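Local coordinates for p800 reaction center core protein (PDB 5V8K) that forms the homodimeric core of a heliobacterial photosynthetic reaction center, holding bacteriochlorophyll g pigments and, with its twin subunit, a 4Fe-4S cluster that probably takes part in electron transfer, at residues K249-S254 with F514-G519; Q253-P256 with V260-A263. All coordinates share one frame; numbering follows the deposited sequence.

Contact 1 of 2, residues K249-S254 with F514-G519; sequences KMIAQS and FSRYDG. With GBF (Bacteriochlorophyll g), chain B.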
ATOM      1  N   LYS A 249      25.686  19.269 -11.986  1.00 45.31           N
ATOM      2  CA  LYS A 249      26.973  18.710 -12.361  1.00 47.47           C
ATOM      3  C   LYS A 249      27.451  17.675 -11.349  1.00 47.99           C
ATOM      4  O   LYS A 249      27.909  16.602 -11.735  1.00 45.85           O
ATOM      5  CB  LYS A 249      28.009  19.832 -12.493  1.00 47.79           C
ATOM      6  CG  LYS A 249      29.136  19.508 -13.405  1.00 54.49           C
ATOM      7  CD  LYS A 249      30.071  20.707 -13.568  1.00 61.03           C
ATOM      8  CE  LYS A 249      31.112  20.466 -14.675  1.00 69.74           C
ATOM      9  NZ  LYS A 249      31.542  19.015 -14.799  1.00 71.29           N
ATOM     10  N   MET A 250      27.350  17.977 -10.055  1.00 46.79           N
ATOM     11  CA  MET A 250      27.787  17.024  -9.047  1.00 51.47           C
ATOM     12  C   MET A 250      26.986  15.714  -9.152  1.00 51.66           C
ATOM     13  O   MET A 250      27.556  14.623  -9.057  1.00 50.86           O
ATOM     14  CB  MET A 250      27.661  17.657  -7.655  1.00 55.58           C
ATOM     15  CG  MET A 250      28.802  18.604  -7.322  1.00 68.73           C
ATOM     16  SD  MET A 250      28.737  19.372  -5.663  1.00 78.73           S
ATOM     17  CE  MET A 250      27.650  20.799  -5.908  1.00 79.01           C
ATOM     18  N   ILE A 251      25.680  15.805  -9.436  1.00 46.34           N
ATOM     19  CA  ILE A 251      24.840  14.611  -9.529  1.00 46.93           C
ATOM     20  C   ILE A 251      25.200  13.812 -10.776  1.00 47.09           C
ATOM     21  O   ILE A 251      25.397  12.589 -10.721  1.00 49.21           O
ATOM     22  CB  ILE A 251      23.357  15.007  -9.511  1.00 46.21           C
ATOM     23  CG1 ILE A 251      22.975  15.561  -8.136  1.00 44.41           C
ATOM     24  CG2 ILE A 251      22.466  13.831  -9.840  1.00 46.82           C
ATOM     25  CD1 ILE A 251      21.653  16.264  -8.094  1.00 41.44           C
ATOM     26  N   ALA A 252      25.356  14.504 -11.903  1.00 47.89           N
ATOM     27  CA  ALA A 252      25.679  13.841 -13.161  1.00 48.57           C
ATOM     28  C   ALA A 252      27.039  13.147 -13.118  1.00 51.00           C
ATOM     29  O   ALA A 252      27.266  12.175 -13.844  1.00 51.36           O
ATOM     30  CB  ALA A 252      25.641  14.853 -14.307  1.00 51.71           C
ATOM     31  N   GLN A 253      27.956  13.602 -12.282  1.00 58.31           N
ATOM     32  CA  GLN A 253      29.263  12.962 -12.281  1.00 61.30           C
ATOM     33  C   GLN A 253      29.212  11.567 -11.670  1.00 62.23           C
ATOM     34  O   GLN A 253      29.969  10.684 -12.083  1.00 65.12           O
ATOM     35  CB  GLN A 253      30.267  13.853 -11.565  1.00 63.44           C
ATOM     36  CG  GLN A 253      30.847  14.879 -12.528  1.00 69.06           C
ATOM     37  CD  GLN A 253      31.520  16.056 -11.871  1.00 75.89           C
ATOM     38  OE1 GLN A 253      32.003  16.952 -12.571  1.00 77.58           O
ATOM     39  NE2 GLN A 253      31.562  16.080 -10.536  1.00 77.41           N
ATOM     40  N   SER A 254      28.328  11.340 -10.709  1.00 60.52           N
ATOM     41  CA  SER A 254      28.102  10.003 -10.205  1.00 64.03           C
ATOM     42  C   SER A 254      26.948   9.300 -10.914  1.00 61.03           C
ATOM     43  O   SER A 254      26.740   8.105 -10.691  1.00 66.43           O
ATOM     44  CB  SER A 254      27.842  10.072  -8.700  1.00 70.23           C
ATOM     45  OG  SER A 254      26.722  10.880  -8.418  1.00 73.17           O
ATOM     46  N   PHE A 514      18.109  12.587   0.807  1.00 35.82           N
ATOM     47  CA  PHE A 514      18.210  13.537   1.906  1.00 38.56           C
ATOM     48  C   PHE A 514      19.206  14.657   1.602  1.00 39.94           C
ATOM     49  O   PHE A 514      19.123  15.731   2.218  1.00 37.59           O
ATOM     50  CB  PHE A 514      18.614  12.838   3.229  1.00 35.38           C
ATOM     51  CG  PHE A 514      17.485  12.153   3.904  1.00 37.47           C
ATOM     52  CD1 PHE A 514      16.630  12.865   4.741  1.00 37.08           C
ATOM     53  CD2 PHE A 514      17.223  10.807   3.660  1.00 36.98           C
ATOM     54  CE1 PHE A 514      15.518  12.250   5.322  1.00 37.60           C
ATOM     55  CE2 PHE A 514      16.122  10.157   4.252  1.00 32.73           C
ATOM     56  CZ  PHE A 514      15.278  10.869   5.090  1.00 34.17           C
ATOM     57  N   SER A 515      20.141  14.437   0.677  1.00 43.98           N
ATOM     58  CA  SER A 515      21.243  15.369   0.503  1.00 48.74           C
ATOM     59  C   SER A 515      21.340  15.987  -0.898  1.00 50.22           C
ATOM     60  O   SER A 515      22.306  16.687  -1.161  1.00 52.58           O
ATOM     61  CB  SER A 515      22.570  14.679   0.874  1.00 48.97           C
ATOM     62  OG  SER A 515      22.915  13.735  -0.100  1.00 58.92           O
ATOM     63  N   ARG A 516      20.395  15.731  -1.805  1.00 41.42           N
ATOM     64  CA  ARG A 516      20.246  16.469  -3.055  1.00 42.00           C
ATOM     65  C   ARG A 516      19.007  17.373  -3.007  1.00 41.10           C
ATOM     66  O   ARG A 516      17.980  17.025  -2.409  1.00 38.03           O
ATOM     67  CB  ARG A 516      20.082  15.533  -4.262  1.00 42.26           C
ATOM     68  CG  ARG A 516      21.004  14.347  -4.303  1.00 43.34           C
ATOM     69  CD  ARG A 516      22.442  14.821  -4.491  1.00 48.23           C
ATOM     70  NE  ARG A 516      23.300  13.693  -4.892  1.00 55.20           N
ATOM     71  CZ  ARG A 516      24.615  13.801  -5.117  1.00 60.45           C
ATOM     72  NH1 ARG A 516      25.251  14.968  -4.947  1.00 59.18           N
ATOM     73  NH2 ARG A 516      25.295  12.735  -5.512  1.00 60.39           N
ATOM     74  N   TYR A 517      19.106  18.528  -3.675  1.00 37.68           N
ATOM     75  CA  TYR A 517      17.962  19.452  -3.822  1.00 39.97           C
ATOM     76  C   TYR A 517      17.437  19.863  -2.456  1.00 38.19           C
ATOM     77  O   TYR A 517      16.225  19.977  -2.250  1.00 38.72           O
ATOM     78  CB  TYR A 517      16.808  18.848  -4.639  1.00 37.76           C
ATOM     79  CG  TYR A 517      17.184  18.149  -5.921  1.00 39.06           C
ATOM     80  CD1 TYR A 517      17.515  18.880  -7.058  1.00 36.56           C
ATOM     81  CD2 TYR A 517      17.178  16.764  -6.010  1.00 36.26           C
ATOM     82  CE1 TYR A 517      17.851  18.253  -8.232  1.00 36.53           C
ATOM     83  CE2 TYR A 517      17.499  16.128  -7.169  1.00 35.63           C
ATOM     84  CZ  TYR A 517      17.857  16.872  -8.285  1.00 38.54           C
ATOM     85  OH  TYR A 517      18.167  16.228  -9.464  1.00 36.68           O
ATOM     86  N   ASP A 518      18.359  20.000  -1.506  1.00 38.81           N
ATOM     87  CA  ASP A 518      18.037  20.355  -0.128  1.00 44.51           C
ATOM     88  C   ASP A 518      17.030  19.380   0.481  1.00 43.69           C
ATOM     89  O   ASP A 518      16.197  19.779   1.296  1.00 42.89           O
ATOM     90  CB  ASP A 518      17.499  21.793  -0.038  1.00 44.83           C
ATOM     91  CG  ASP A 518      18.490  22.844  -0.573  1.00 51.64           C
ATOM     92  OD1 ASP A 518      19.709  22.669  -0.326  1.00 52.17           O
ATOM     93  OD2 ASP A 518      18.033  23.843  -1.228  1.00 51.02           O
ATOM     94  N   GLY A 519      17.037  18.118   0.019  1.00 39.50           N
ATOM     95  CA  GLY A 519      16.181  17.082   0.570  1.00 37.27           C
ATOM     96  C   GLY A 519      14.806  16.951  -0.059  1.00 38.55           C
ATOM     97  O   GLY A 519      14.036  16.064   0.346  1.00 36.77           O
TER
HETATM   98 MG   GBF B1026       7.725  19.589  -5.047  1.00 40.16          MG
HETATM   99  CHA GBF B1026       9.891  19.402  -7.859  1.00 35.49           C
HETATM  100  CHB GBF B1026       8.488  22.748  -4.798  1.00 32.22           C
HETATM  101  CHC GBF B1026       5.008  19.802  -2.923  1.00 29.64           C
HETATM  102  CHD GBF B1026       6.635  16.308  -5.943  1.00 27.97           C
HETATM  103  NA  GBF B1026       8.934  20.793  -6.077  1.00 39.10           N
HETATM  104  C1A GBF B1026       9.762  20.678  -7.138  1.00 35.93           C
HETATM  105  C2A GBF B1026      10.567  21.889  -7.629  1.00 38.79           C
HETATM  106  C3A GBF B1026      10.380  22.704  -6.372  1.00 33.93           C
HETATM  107  C4A GBF B1026       9.185  22.047  -5.709  1.00 35.76           C
HETATM  108  CMA GBF B1026      11.567  22.493  -5.451  1.00 32.75           C
HETATM  109  CAA GBF B1026      10.047  22.499  -8.926  1.00 33.85           C
HETATM  110  CBA GBF B1026       8.564  22.852  -8.876  1.00 33.81           C
HETATM  111  CGA GBF B1026       7.713  21.687  -9.346  1.00 41.56           C
HETATM  112  O1A GBF B1026       8.108  20.872 -10.169  1.00 38.15           O
HETATM  113  O2A GBF B1026       6.409  21.486  -8.832  1.00 50.66           O
HETATM  114  NB  GBF B1026       6.855  21.132  -4.041  1.00 34.17           N
HETATM  115  C1B GBF B1026       7.335  22.371  -3.971  1.00 37.84           C
HETATM  116  C2B GBF B1026       6.543  23.140  -3.122  1.00 36.86           C
HETATM  117  C3B GBF B1026       5.552  22.290  -2.649  1.00 33.20           C
HETATM  118  C4B GBF B1026       5.821  21.029  -3.195  1.00 35.29           C
HETATM  119  CMB GBF B1026       6.703  24.635  -2.860  1.00 35.07           C
HETATM  120  CAB GBF B1026       4.467  22.580  -1.689  1.00 42.35           C
HETATM  121  CBB GBF B1026       4.026  23.739  -1.301  1.00 51.21           C
HETATM  122  NC  GBF B1026       6.210  18.298  -4.526  1.00 38.78           N
HETATM  123  C1C GBF B1026       5.219  18.549  -3.670  1.00 34.84           C
HETATM  124  C2C GBF B1026       4.130  17.578  -3.336  1.00 34.90           C
HETATM  125  C3C GBF B1026       4.726  16.632  -4.306  1.00 35.67           C
HETATM  126  C4C GBF B1026       5.887  17.050  -4.931  1.00 32.79           C
HETATM  127  CMC GBF B1026       4.341  17.115  -1.902  1.00 33.50           C
HETATM  128  CAC GBF B1026       4.105  15.324  -4.610  1.00 43.32           C
HETATM  129  CBC GBF B1026       2.810  14.891  -3.954  1.00 39.64           C
HETATM  130  ND  GBF B1026       8.004  18.236  -6.485  1.00 34.49           N
HETATM  131  C1D GBF B1026       7.689  16.966  -6.716  1.00 34.80           C
HETATM  132  C2D GBF B1026       8.416  16.098  -7.836  1.00 32.47           C
HETATM  133  C3D GBF B1026       9.218  17.192  -8.142  1.00 31.44           C
HETATM  134  C4D GBF B1026       9.018  18.395  -7.407  1.00 37.03           C
HETATM  135  CMD GBF B1026       8.287  14.710  -8.318  1.00 31.16           C
HETATM  136  CAD GBF B1026      10.302  17.464  -9.103  1.00 36.82           C
HETATM  137  OBD GBF B1026      10.889  16.737  -9.978  1.00 35.40           O
HETATM  138  CBD GBF B1026      10.646  18.938  -9.034  1.00 38.20           C
HETATM  139  CGD GBF B1026      12.106  19.086  -8.788  1.00 37.11           C
HETATM  140  O1D GBF B1026      12.891  19.310  -9.683  1.00 37.58           O
HETATM  141  O2D GBF B1026      12.582  18.896  -7.441  1.00 32.80           O
HETATM  142  CED GBF B1026      13.955  18.752  -7.133  1.00 36.43           C
HETATM  143  C1  GBF B1026       5.550  20.622  -9.627  1.00 58.42           C
HETATM  144  C2  GBF B1026       4.873  21.429 -10.749  1.00 59.87           C
HETATM  145  C3  GBF B1026       4.917  21.120 -12.069  1.00 58.22           C
HETATM  146  C4  GBF B1026       5.686  19.910 -12.515  1.00 53.18           C
HETATM  147  C5  GBF B1026       4.189  22.039 -13.040  1.00 66.31           C
HETATM  148  C6  GBF B1026       4.855  22.111 -14.411  1.00 66.78           C
HETATM  149  C7  GBF B1026       3.995  22.850 -15.411  1.00 71.97           C
HETATM  150  C8  GBF B1026       4.297  22.727 -16.730  1.00 76.24           C
HETATM  151  C9  GBF B1026       5.489  21.897 -17.138  1.00 70.69           C
HETATM  152  C10 GBF B1026       3.521  23.415 -17.849  1.00 77.47           C
HETATM  153  C11 GBF B1026       2.175  23.948 -17.391  1.00 75.01           C
HETATM  154  C12 GBF B1026       1.235  24.173 -18.563  1.00 74.37           C
HETATM  155  C13 GBF B1026       0.993  25.378 -19.103  1.00 68.52           C
HETATM  156  C14 GBF B1026       1.674  26.597 -18.575  1.00 55.46           C
HETATM  157  C15 GBF B1026       0.021  25.505 -20.256  1.00 67.90           C

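Contact 2 of 2, residues Q253-P256 with V260-A263; sequences QSNP and VKQA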
ATOM      1  N   GLN A 253      27.956  13.602 -12.282  1.00 58.31           N
ATOM      2  CA  GLN A 253      29.263  12.962 -12.281  1.00 61.30           C
ATOM      3  C   GLN A 253      29.212  11.567 -11.670  1.00 62.23           C
ATOM      4  O   GLN A 253      29.969  10.684 -12.083  1.00 65.12           O
ATOM      5  CB  GLN A 253      30.267  13.853 -11.565  1.00 63.44           C
ATOM      6  CG  GLN A 253      30.847  14.879 -12.528  1.00 69.06           C
ATOM      7  CD  GLN A 253      31.520  16.056 -11.871  1.00 75.89           C
ATOM      8  OE1 GLN A 253      32.003  16.952 -12.571  1.00 77.58           O
ATOM      9  NE2 GLN A 253      31.562  16.080 -10.536  1.00 77.41           N
ATOM     10  N   SER A 254      28.328  11.340 -10.709  1.00 60.52           N
ATOM     11  CA  SER A 254      28.102  10.003 -10.205  1.00 64.03           C
ATOM     12  C   SER A 254      26.948   9.300 -10.914  1.00 61.03           C
ATOM     13  O   SER A 254      26.740   8.105 -10.691  1.00 66.43           O
ATOM     14  CB  SER A 254      27.842  10.072  -8.700  1.00 70.23           C
ATOM     15  OG  SER A 254      26.722  10.880  -8.418  1.00 73.17           O
ATOM     16  N   ASN A 255      26.212  10.004 -11.769  1.00 45.72           N
ATOM     17  CA  ASN A 255      25.042   9.457 -12.459  1.00 41.25           C
ATOM     18  C   ASN A 255      24.950  10.089 -13.837  1.00 42.95           C
ATOM     19  O   ASN A 255      24.088  10.944 -14.088  1.00 41.32           O
ATOM     20  CB  ASN A 255      23.772   9.694 -11.654  1.00 38.66           C
ATOM     21  CG  ASN A 255      22.585   8.994 -12.226  1.00 40.28           C
ATOM     22  OD1 ASN A 255      22.642   8.350 -13.273  1.00 42.34           O
ATOM     23  ND2 ASN A 255      21.474   9.157 -11.563  1.00 39.39           N
ATOM     24  N   PRO A 256      25.808   9.650 -14.777  1.00 47.87           N
ATOM     25  CA  PRO A 256      25.934  10.363 -16.061  1.00 49.61           C
ATOM     26  C   PRO A 256      24.652  10.418 -16.859  1.00 48.37           C
ATOM     27  O   PRO A 256      24.362  11.451 -17.485  1.00 47.51           O
ATOM     28  CB  PRO A 256      27.014   9.563 -16.809  1.00 49.83           C
ATOM     29  CG  PRO A 256      27.624   8.677 -15.817  1.00 55.02           C
ATOM     30  CD  PRO A 256      26.629   8.430 -14.758  1.00 53.84           C
ATOM     31  N   VAL A 260      18.932  11.707 -19.223  1.00 35.06           N
ATOM     32  CA  VAL A 260      18.450  10.750 -20.207  1.00 34.99           C
ATOM     33  C   VAL A 260      17.406   9.830 -19.563  1.00 34.84           C
ATOM     34  O   VAL A 260      16.349   9.551 -20.134  1.00 35.40           O
ATOM     35  CB  VAL A 260      19.607   9.935 -20.798  1.00 35.91           C
ATOM     36  CG1 VAL A 260      19.081   9.026 -21.910  1.00 35.99           C
ATOM     37  CG2 VAL A 260      20.705  10.813 -21.320  1.00 36.87           C
ATOM     38  N   LYS A 261      17.709   9.320 -18.379  1.00 34.91           N
ATOM     39  CA  LYS A 261      16.778   8.401 -17.737  1.00 38.25           C
ATOM     40  C   LYS A 261      15.501   9.090 -17.272  1.00 36.91           C
ATOM     41  O   LYS A 261      14.458   8.432 -17.211  1.00 37.35           O
ATOM     42  CB  LYS A 261      17.478   7.670 -16.598  1.00 33.32           C
ATOM     43  CG  LYS A 261      18.483   6.719 -17.138  1.00 34.11           C
ATOM     44  CD  LYS A 261      19.247   5.988 -16.075  1.00 36.34           C
ATOM     45  CE  LYS A 261      20.199   6.869 -15.389  1.00 35.47           C
ATOM     46  NZ  LYS A 261      20.929   6.171 -14.314  1.00 37.33           N
ATOM     47  N   GLN A 262      15.529  10.399 -17.003  1.00 39.39           N
ATOM     48  CA  GLN A 262      14.276  11.117 -16.754  1.00 36.72           C
ATOM     49  C   GLN A 262      13.422  11.164 -18.015  1.00 38.35           C
ATOM     50  O   GLN A 262      12.209  10.914 -17.967  1.00 35.96           O
ATOM     51  CB  GLN A 262      14.544  12.529 -16.246  1.00 36.08           C
ATOM     52  CG  GLN A 262      14.997  12.579 -14.802  1.00 35.02           C
ATOM     53  CD  GLN A 262      15.614  13.934 -14.401  1.00 35.57           C
ATOM     54  OE1 GLN A 262      15.221  14.984 -14.897  1.00 35.78           O
ATOM     55  NE2 GLN A 262      16.548  13.900 -13.479  1.00 36.90           N
ATOM     56  N   ALA A 263      14.041  11.426 -19.161  1.00 33.52           N
ATOM     57  CA  ALA A 263      13.303  11.423 -20.416  1.00 35.66           C
ATOM     58  C   ALA A 263      12.755  10.039 -20.727  1.00 36.55           C
ATOM     59  O   ALA A 263      11.641   9.895 -21.248  1.00 36.41           O
ATOM     60  CB  ALA A 263      14.196  11.876 -21.549  1.00 35.38           C
TER

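Contact 1 of 2, residues K249-S254 with F514-G519
Two flat groups from the loop 514-519, the guanidinium of Arg516 and the ring of Tyr517, receive the side chain of Ile251 from helix 246-254. Ile251 CG1 lies over one face of the guanidinium, 3.6 Å above its plane and set toward the rim, and stands 3.8 Å from Arg516 NE. The tyrosine ring has the methyl ester carbon CED of a bacteriochlorophyll g over one face, 3.5 Å from Tyr517 CG, while Ile251 CD1 comes in obliquely at the phenol end, 3.7 Å from Tyr517 OH. One isoleucine branch thus serves both groups, its inner carbon on the arginine and its terminal methyl on the tyrosine.

The side chains of Ile251 and Arg516 run past each other in opposite directions. A bend at the second torsion of Arg516 (chi2 -66°) turns its outer chain toward the helix, where CD too lies against Ile251 CG1. Ser254 OG, 3.7 Å from Arg516 NH2, makes no bond to it; this hydroxyl folds back on its own helix and donates to Ile251 O at 3.2 Å. With Arg516 cut back to an alanine, Ile251 CG1 is likely to lose the flat surface it packs on, and a gap to open beside it.

No hydrogen bond links the two segments, so van der Waals contact, apolar between Ile251 and the tyrosine ring, joins them. Polar ties come from outside: the phenol hydroxyl of Tyr517 bonds to Met599 O, which would fix the ring's far end, and Tyr517 N bonds to Glu247 OE1, on the helix that carries Ile251. Arg516 also touches Val600 at the C-terminus. The arrangement belongs to the wall of a bacteriochlorophyll g pocket, where the loop between helices 502-513 and 520-539 lays a tyrosine face against the pigment's ester methyl and packs Arg516 beside it on helix 246-254.

Contact 2 of 2, residues Q253-P256 with V260-A263
A single hydrogen bond joins Asn255, in the turn that follows the weakly bonded last part of helix 246-254, to Lys261 in the first turn of helix 258-291. Lys261 NZ donates to Asn255 OD1 at 3.0 Å. The angle at the oxygen, C=O to donor, is 131°, and the ammonium nitrogen is tilted 17° from the carbonyl plane. The two side chains approach from opposite directions. In Asn255, CG stands anti to the backbone N (chi1 -172°), which carries the amide across toward the second helix; the lysine chain bends at its third torsion, bringing NZ round to meet it.

Beyond this bond there is little contact between the segments. Lys261 CE, the carbon next to the ammonium, passes 3.6 Å from Asn255 OD1, and the whole interface buries only 88 Å², although both touching residues are buried in the assembly.

The remaining polar interactions reach beyond the two segments. Lys261 NZ also forms a salt bridge with Asp460 OD1 and hydrogen bonds with Ser495 OG and Leu494 O, so a buried ammonium is gripped by oxygens from several parts of the chain. Asn255 turns its other amide atom, ND2, to the C-terminal residue, bonding Val600 O. With OD1 accepting and ND2 donating, both ends of the amide are engaged, which should hold its plane against flipping.

Asp460 is a calcium ligand, and the side chain of Asn255 lies about 4 Å from the bound calcium ion at the nearest atoms. The lysine probably offsets part of the negative charge of the aspartate and may help to orient its carboxylate. The arrangement is consistent with a second shell around a calcium site: metal ligands Asp460, Gln509 and Leu597 come from distant parts of the chain, and the asparagine-lysine pair beside them spans the short turn between two consecutive helices.

Contacts 1 and 2 share Gln253 and Ser254, and their centres lie about 11 Å apart on the same side of the chain's centre. Helix 246-254 is common to both: its flank packs on the loop 514-519 in contact 1, and Asn255 reaches helix 258-291 in contact 2. Along the chain both start from the same stretch, contact 2 closing locally at 260-263 and contact 1 only at 514-519, some 260 positions on. Both also meet the C-terminal residue, through Arg516 in the first and Asn255 in the second. One short helix is thus near both a pigment pocket and a calcium site, bringing two cofactor environments together within one region of the subunit.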